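Local structure of fructose transport system repressor FruR (Pseudomonas putida, 3O74) at residues 76-80 and 81-85; 185-188 and 189-193; 218-221 and 222-225. The protein probably acts as a LacI-family DNA-binding regulator that can repress or activate transcription, with fructose 1-phosphate as its preferred effector. All coordinates share one frame; numbering follows the deposited sequence.

Interaction 1: 76-80 and 81-85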
loop_
_atom_site.group_PDB
_atom_site.type_symbol
_atom_site.label_atom_id
_atom_site.label_comp_id
_atom_site.label_asym_id
_atom_site.label_seq_id
_atom_site.Cartn_x
_atom_site.Cartn_y
_atom_site.Cartn_z
ATOM N N ARG B 76 -17.854 22.731 -0.666
ATOM C CA ARG B 76 -18.198 24.106 -0.313
ATOM C C ARG B 76 -19.276 24.121 0.771
ATOM O O ARG B 76 -19.233 24.938 1.690
ATOM C CB ARG B 76 -18.669 24.876 -1.548
ATOM C CG ARG B 76 -17.564 25.179 -2.549
ATOM C CD ARG B 76 -16.657 26.292 -2.048
ATOM N NE ARG B 76 -17.422 27.480 -1.676
ATOM C CZ ARG B 76 -17.857 28.393 -2.539
ATOM N NH1 ARG B 76 -17.606 28.259 -3.835
ATOM N NH2 ARG B 76 -18.548 29.441 -2.109
ATOM N N GLU B 77 -20.239 23.210 0.664
ATOM C CA GLU B 77 -21.294 23.103 1.670
ATOM C C GLU B 77 -20.712 22.774 3.039
ATOM O O GLU B 77 -21.068 23.399 4.038
ATOM C CB GLU B 77 -22.329 22.044 1.277
ATOM C CG GLU B 77 -23.269 22.454 0.154
ATOM C CD GLU B 77 -24.253 21.353 -0.208
ATOM O OE1 GLU B 77 -24.533 20.492 0.655
ATOM O OE2 GLU B 77 -24.745 21.349 -1.356
ATOM N N LEU B 78 -19.817 21.790 3.077
ATOM C CA LEU B 78 -19.199 21.360 4.326
ATOM C C LEU B 78 -18.375 22.486 4.939
ATOM O O LEU B 78 -18.432 22.728 6.144
ATOM C CB LEU B 78 -18.317 20.131 4.086
ATOM C CG LEU B 78 -19.010 18.874 3.561
ATOM C CD1 LEU B 78 -18.004 17.759 3.334
ATOM C CD2 LEU B 78 -20.090 18.422 4.529
ATOM N N GLN B 79 -17.615 23.177 4.096
ATOM C CA GLN B 79 -16.785 24.297 4.529
ATOM C C GLN B 79 -17.625 25.439 5.105
ATOM O O GLN B 79 -17.249 26.059 6.103
ATOM C CB GLN B 79 -15.943 24.799 3.353
ATOM C CG GLN B 79 -15.210 26.104 3.603
ATOM C CD GLN B 79 -14.355 26.518 2.420
ATOM O OE1 GLN B 79 -14.823 27.203 1.507
ATOM N NE2 GLN B 79 -13.092 26.100 2.428
ATOM N N ASP B 80 -18.760 25.716 4.470
ATOM C CA ASP B 80 -19.656 26.769 4.941
ATOM C C ASP B 80 -20.230 26.435 6.311
ATOM O O ASP B 80 -20.598 27.326 7.075
ATOM C CB ASP B 80 -20.789 27.005 3.940
ATOM C CG ASP B 80 -20.316 27.687 2.672
ATOM O OD1 ASP B 80 -19.204 28.255 2.681
ATOM O OD2 ASP B 80 -21.060 27.659 1.668
ATOM N N LYS B 81 -20.306 25.143 6.615
ATOM C CA LYS B 81 -20.807 24.687 7.907
ATOM C C LYS B 81 -19.698 24.587 8.957
ATOM O O LYS B 81 -19.923 24.102 10.064
ATOM C CB LYS B 81 -21.558 23.359 7.765
ATOM C CG LYS B 81 -22.931 23.494 7.100
ATOM C CD LYS B 81 -23.632 22.144 6.993
ATOM C CE LYS B 81 -25.079 22.283 6.527
ATOM N NZ LYS B 81 -25.196 22.697 5.098
ATOM N N GLY B 82 -18.501 25.050 8.605
ATOM C CA GLY B 82 -17.414 25.163 9.563
ATOM C C GLY B 82 -16.352 24.077 9.531
ATOM O O GLY B 82 -15.444 24.079 10.365
ATOM N N LEU B 83 -16.455 23.148 8.588
ATOM C CA LEU B 83 -15.458 22.084 8.474
ATOM C C LEU B 83 -14.262 22.508 7.624
ATOM O O LEU B 83 -14.420 22.866 6.458
ATOM C CB LEU B 83 -16.079 20.812 7.887
ATOM C CG LEU B 83 -15.131 19.625 7.683
ATOM C CD1 LEU B 83 -14.469 19.221 8.991
ATOM C CD2 LEU B 83 -15.865 18.443 7.072
ATOM N N PRO B 84 -13.057 22.478 8.212
ATOM C CA PRO B 84 -11.832 22.716 7.447
ATOM C C PRO B 84 -11.573 21.568 6.483
ATOM O O PRO B 84 -11.520 20.414 6.912
ATOM C CB PRO B 84 -10.742 22.739 8.524
ATOM C CG PRO B 84 -11.464 22.995 9.811
ATOM C CD PRO B 84 -12.796 22.345 9.653
ATOM N N VAL B 85 -11.418 21.882 5.200
ATOM C CA VAL B 85 -11.142 20.866 4.192
ATOM C C VAL B 85 -9.774 21.114 3.573
ATOM O O VAL B 85 -9.525 22.176 2.999
ATOM C CB VAL B 85 -12.217 20.862 3.085
ATOM C CG1 VAL B 85 -11.871 19.844 2.006
ATOM C CG2 VAL B 85 -13.589 20.575 3.672
HETATM O O HOH W 1 -12.488 24.523 4.664
#
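Leu83 folds back against the end of helix 74-80 and lies next to Leu78: with CG turned anti to its own backbone N (chi1 179°), Leu83 CD2 comes 4.2 Å from Leu78 CB. Leu83 CB rests 3.5 Å from Leu78 O, and beyond the turn the same side chain reaches Leu62 of strand 61-64. Lys81 CG stays beside its backbone N and passes 3.6 Å from Glu77 O, after which the chain runs on extended and bends only at the last torsion. Lys81 NZ and Glu77 OE1 remain 5.0 Å apart, so the opposite charges may attract each other but form no salt bridge. The CA-CB bond of Gln79 points away from the turn, and the extended chain brings Gln79 NE2 to a water 2.8 Å distant. That water donates to Leu83 O and accepts from Val85 N, and so ties the helix end to the start of strand 85-88, while NE2 is also hydrogen-bonded to His96 O. On the backbone side of the same glutamine, Gln79 CA makes a nearly straight C-H...O contact with Leu83 O at 3.4 Å.

Two backbone bonds close the turn. Leu83 N donates to Leu78 O over 3.2 Å with an angle of 159° at the hydrogen, and Gly82 N reaches Gln79 O at 3.0 Å from above the carbonyl plane. Lys81 N adds weak bonds to Glu77 O and Leu78 O. Gly82 has a phi of 101°, a conformation in which a beta carbon would press on the preceding carbonyl oxygen. This pairing, with glycine as the C-prime residue, is the Schellman motif that ends helix 74-80 before the chain enters strand 85-88, which runs parallel to its neighbour 61-64.

Interaction 2: 185-188 and 189-193; sequences VTTS and YVLLQ
Thr186, at the end of strand 183-186, meets Leu192 in the first turn of helix 189-201, the two side chains crossing at about a right angle. Thr186 OG1 lies 3.6 Å from Leu192 CB and CG2 lies 4.0 Å from Leu192 CA, so both branches of the threonine bear on the leucine. The hydroxyl is also hydrogen-bonded to Thr213 OG1 in strand 210-214, which completes this beta-alpha-beta unit of the LacI-family sugar-binding domain and helps to fix the rotation of the hydroxyl. Next to this pair, Leu191 CD1 touches Thr187 OG1 at 3.7 Å and Ser188 CB at 4.1 Å. The backbone seals this close-packed side: Leu192 N donates to Ser188 O over 3.2 Å, in the carbonyl plane and with an angle of 155° at the hydrogen, and Leu191 N adds a weak bond to the same oxygen.

The other side is polar and carries a water and a glycerol. Ser188 occupies the N-cap position, but its hydroxyl makes no direct bond to a helix amide. With chi1 at 174° Ser188 OG turns away from its own N and passes 3.4 Å from Val190 CG1, and the water takes over the capping: it lies 2.8 Å from Ser188 OG and accepts from Val190 N at 2.9 Å. The glycerol is hydrogen-bonded to the same hydroxyl, and Phe161 packs nearby. Tyr189 packs on Leu219 of the second subunit.

The chemistry therefore divides at Ser188: threonine branches pack on the leucines and the Ser188 carbonyl takes one good and one weak bond from the first helical turn, whereas the hydroxyl and the helix N terminus face small polar molecules. Glycerol probably came from the crystallisation liquor, yet its place here is consistent with a pocket suited to hydroxyl groups.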
loop_
_atom_site.group_PDB
_atom_site.type_symbol
_atom_site.label_atom_id
_atom_site.label_comp_id
_atom_site.label_asym_id
_atom_site.label_seq_id
_atom_site.Cartn_x
_atom_site.Cartn_y
_atom_site.Cartn_z
ATOM N N VAL B 185 5.975 7.495 -21.291
ATOM C CA VAL B 185 5.767 8.050 -19.960
ATOM C C VAL B 185 4.413 7.597 -19.431
ATOM O O VAL B 185 3.403 7.719 -20.126
ATOM C CB VAL B 185 5.802 9.587 -19.976
ATOM C CG1 VAL B 185 5.387 10.151 -18.619
ATOM C CG2 VAL B 185 7.183 10.083 -20.365
ATOM N N THR B 186 4.396 7.057 -18.214
ATOM C CA THR B 186 3.140 6.763 -17.534
ATOM C C THR B 186 2.943 7.771 -16.409
ATOM O O THR B 186 3.889 8.114 -15.697
ATOM C CB THR B 186 3.113 5.336 -16.956
ATOM O OG1 THR B 186 4.256 5.144 -16.115
ATOM C CG2 THR B 186 3.142 4.303 -18.070
ATOM N N THR B 187 1.713 8.246 -16.251
ATOM C CA THR B 187 1.424 9.283 -15.267
ATOM C C THR B 187 1.233 8.713 -13.864
ATOM O O THR B 187 0.985 9.456 -12.915
ATOM C CB THR B 187 0.184 10.090 -15.654
ATOM O OG1 THR B 187 -0.968 9.236 -15.639
ATOM C CG2 THR B 187 0.370 10.712 -17.049
ATOM N N SER B 188 1.345 7.396 -13.737
ATOM C CA SER B 188 1.138 6.738 -12.456
ATOM C C SER B 188 1.787 5.363 -12.448
ATOM O O SER B 188 1.719 4.627 -13.438
ATOM C CB SER B 188 -0.356 6.603 -12.165
ATOM O OG SER B 188 -0.574 5.847 -10.985
ATOM N N TYR B 189 2.414 5.012 -11.330
ATOM C CA TYR B 189 3.096 3.728 -11.238
ATOM C C TYR B 189 2.160 2.548 -11.477
ATOM O O TYR B 189 2.565 1.540 -12.060
ATOM C CB TYR B 189 3.811 3.558 -9.893
ATOM C CG TYR B 189 4.503 2.224 -9.802
ATOM C CD1 TYR B 189 5.673 1.986 -10.509
ATOM C CD2 TYR B 189 3.969 1.186 -9.049
ATOM C CE1 TYR B 189 6.307 0.760 -10.454
ATOM C CE2 TYR B 189 4.599 -0.050 -8.986
ATOM C CZ TYR B 189 5.768 -0.253 -9.691
ATOM O OH TYR B 189 6.405 -1.474 -9.637
ATOM N N VAL B 190 0.914 2.660 -11.026
ATOM C CA VAL B 190 -0.027 1.554 -11.201
ATOM C C VAL B 190 -0.307 1.310 -12.681
ATOM O O VAL B 190 -0.534 0.174 -13.100
ATOM C CB VAL B 190 -1.354 1.765 -10.433
ATOM C CG1 VAL B 190 -2.170 2.883 -11.052
ATOM C CG2 VAL B 190 -2.158 0.482 -10.419
ATOM N N LEU B 191 -0.291 2.377 -13.471
ATOM C CA LEU B 191 -0.452 2.240 -14.912
ATOM C C LEU B 191 0.762 1.552 -15.512
ATOM O O LEU B 191 0.630 0.739 -16.417
ATOM C CB LEU B 191 -0.672 3.603 -15.582
ATOM C CG LEU B 191 -2.005 4.288 -15.280
ATOM C CD1 LEU B 191 -2.023 5.718 -15.819
ATOM C CD2 LEU B 191 -3.161 3.485 -15.843
ATOM N N LEU B 192 1.948 1.876 -15.002
ATOM C CA LEU B 192 3.169 1.216 -15.457
ATOM C C LEU B 192 3.103 -0.292 -15.217
ATOM O O LEU B 192 3.641 -1.079 -15.994
ATOM C CB LEU B 192 4.391 1.795 -14.741
ATOM C CG LEU B 192 5.742 1.221 -15.191
ATOM C CD1 LEU B 192 6.001 1.529 -16.667
ATOM C CD2 LEU B 192 6.890 1.739 -14.325
ATOM N N GLN B 193 2.451 -0.690 -14.130
ATOM C CA GLN B 193 2.320 -2.106 -13.805
ATOM C C GLN B 193 1.584 -2.854 -14.904
ATOM O O GLN B 193 1.931 -3.989 -15.238
ATOM C CB GLN B 193 1.578 -2.288 -12.484
ATOM C CG GLN B 193 2.332 -1.808 -11.269
ATOM C CD GLN B 193 1.600 -2.141 -9.987
ATOM O OE1 GLN B 193 1.347 -3.306 -9.691
ATOM N NE2 GLN B 193 1.248 -1.117 -9.225
HETATM O O HOH W 2 0.320 4.398 -8.801
#

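Interaction 3: 218-221 and 222-225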
loop_
_atom_site.group_PDB
_atom_site.type_symbol
_atom_site.label_atom_id
_atom_site.label_comp_id
_atom_site.label_asym_id
_atom_site.label_seq_id
_atom_site.Cartn_x
_atom_site.Cartn_y
_atom_site.Cartn_z
ATOM N N GLN B 218 10.714 0.146 -5.296
ATOM C CA GLN B 218 12.014 -0.403 -4.947
ATOM C C GLN B 218 12.529 -1.392 -5.989
ATOM O O GLN B 218 13.706 -1.372 -6.348
ATOM C CB GLN B 218 11.926 -1.090 -3.586
ATOM C CG GLN B 218 13.149 -1.892 -3.218
ATOM C CD GLN B 218 12.939 -2.721 -1.968
ATOM O OE1 GLN B 218 11.810 -3.056 -1.613
ATOM N NE2 GLN B 218 14.027 -3.056 -1.295
ATOM N N LEU B 219 11.645 -2.256 -6.472
ATOM C CA LEU B 219 12.069 -3.339 -7.352
ATOM C C LEU B 219 12.505 -2.841 -8.735
ATOM O O LEU B 219 13.091 -3.592 -9.513
ATOM C CB LEU B 219 10.996 -4.433 -7.442
ATOM C CG LEU B 219 10.536 -5.016 -6.101
ATOM C CD1 LEU B 219 9.779 -6.321 -6.300
ATOM C CD2 LEU B 219 11.721 -5.234 -5.178
ATOM N N LEU B 220 12.236 -1.572 -9.026
ATOM C CA LEU B 220 12.747 -0.945 -10.240
ATOM C C LEU B 220 14.277 -0.948 -10.253
ATOM O O LEU B 220 14.899 -0.878 -11.314
ATOM C CB LEU B 220 12.230 0.490 -10.366
ATOM C CG LEU B 220 11.204 0.788 -11.463
ATOM C CD1 LEU B 220 10.130 -0.287 -11.512
ATOM C CD2 LEU B 220 10.587 2.169 -11.268
ATOM N N ASP B 221 14.881 -1.022 -9.070
ATOM C CA ASP B 221 16.334 -1.057 -8.949
ATOM C C ASP B 221 16.911 -2.362 -9.492
ATOM O O ASP B 221 18.095 -2.437 -9.813
ATOM C CB ASP B 221 16.762 -0.870 -7.490
ATOM C CG ASP B 221 16.617 0.565 -7.011
ATOM O OD1 ASP B 221 17.022 1.489 -7.746
ATOM O OD2 ASP B 221 16.110 0.765 -5.887
ATOM N N PHE B 222 16.065 -3.386 -9.586
ATOM C CA PHE B 222 16.496 -4.717 -10.003
ATOM C C PHE B 222 16.062 -5.062 -11.427
ATOM O O PHE B 222 16.445 -6.103 -11.964
ATOM C CB PHE B 222 15.956 -5.774 -9.040
ATOM C CG PHE B 222 16.424 -5.602 -7.623
ATOM C CD1 PHE B 222 17.529 -6.294 -7.158
ATOM C CD2 PHE B 222 15.755 -4.756 -6.756
ATOM C CE1 PHE B 222 17.963 -6.143 -5.853
ATOM C CE2 PHE B 222 16.184 -4.600 -5.452
ATOM C CZ PHE B 222 17.291 -5.295 -5.000
ATOM N N LEU B 223 15.243 -4.200 -12.021
ATOM C CA LEU B 223 14.811 -4.388 -13.402
ATOM C C LEU B 223 15.976 -4.213 -14.364
ATOM O O LEU B 223 16.742 -3.258 -14.244
ATOM C CB LEU B 223 13.714 -3.388 -13.775
ATOM C CG LEU B 223 12.255 -3.771 -13.547
ATOM C CD1 LEU B 223 11.367 -2.824 -14.333
ATOM C CD2 LEU B 223 12.008 -5.205 -13.970
ATOM N N PRO B 224 16.111 -5.137 -15.326
ATOM C CA PRO B 224 17.087 -4.974 -16.407
ATOM C C PRO B 224 16.710 -3.761 -17.248
ATOM O O PRO B 224 17.573 -3.023 -17.721
ATOM C CB PRO B 224 16.916 -6.254 -17.231
ATOM C CG PRO B 224 16.283 -7.230 -16.303
ATOM C CD PRO B 224 15.396 -6.420 -15.417
ATOM N N LEU B 225 15.407 -3.570 -17.424
ATOM C CA LEU B 225 14.872 -2.402 -18.102
ATOM C C LEU B 225 14.843 -1.221 -17.142
ATOM O O LEU B 225 14.056 -1.206 -16.196
ATOM C CB LEU B 225 13.462 -2.702 -18.609
ATOM C CG LEU B 225 12.711 -1.568 -19.304
ATOM C CD1 LEU B 225 13.598 -0.899 -20.338
ATOM C CD2 LEU B 225 11.437 -2.096 -19.941
HETATM O O HOH W 3 14.299 0.191 -13.750
#
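The ring of Phe222 turns an edge toward Gln218 and Leu219, with Gln218 O 4.0 Å from Phe222 CD2 and Leu219 CA also close to the ring plane, while the carbonyl carbon of Asp221 approaches obliquely. The ring of Phe196 of the second subunit meets it with the planes at about 55°. The residues belong to a 3-10 turn in the loop between strands 210-214 and 227-231. Phe222 N donates to Leu219 O at 3.0 Å with an angle of 155° at the hydrogen, the donor lying above the carbonyl plane. A chi1 of -60° keeps the phenylalanine CG beside its own N, directing the ring back along the turn, where Phe222 CD2 comes 4.4 Å from Leu219 CD2. One residue further on, Leu220 and Leu223 touch through their CD1 methyls at 4.0 Å, and Leu223 N makes weak bonds to the carbonyls of Leu219 and Leu220.

The polar side chains have partners beyond the turn. Asp221 OD1 forms salt bridges with Arg268 and Lys266, a pairing that should stabilise its negative charge, and Gln218 NE2 is hydrogen-bonded to Gln193 O of the second subunit. Leu219 packs on Leu219 of that subunit, which places the turn in the dimer interface. A water bridges the loop, donating to Leu220 O at 2.7 Å and to Leu225 O at 2.8 Å.

From the N terminus the three contacts follow one another without nesting or crossing. Interaction 1 closes the turn between helix 74-80 and strand 85-88; interaction 2, within the beta-alpha-beta unit 183-214, closes the turn from strand 183-186 into helix 189-201; interaction 3 closes part of the loop joining strands 210-214 and 227-231. Interaction 1 lies on the opposite side of the chain's centre from the others, its centre about 34 Å from that of interaction 2 and about 44 Å from that of interaction 3. The latter two meet where Tyr189 CE1 packs 4.1 Å from Leu220 CD1, and both reach the second subunit, joining helix and loop at the dimer interface.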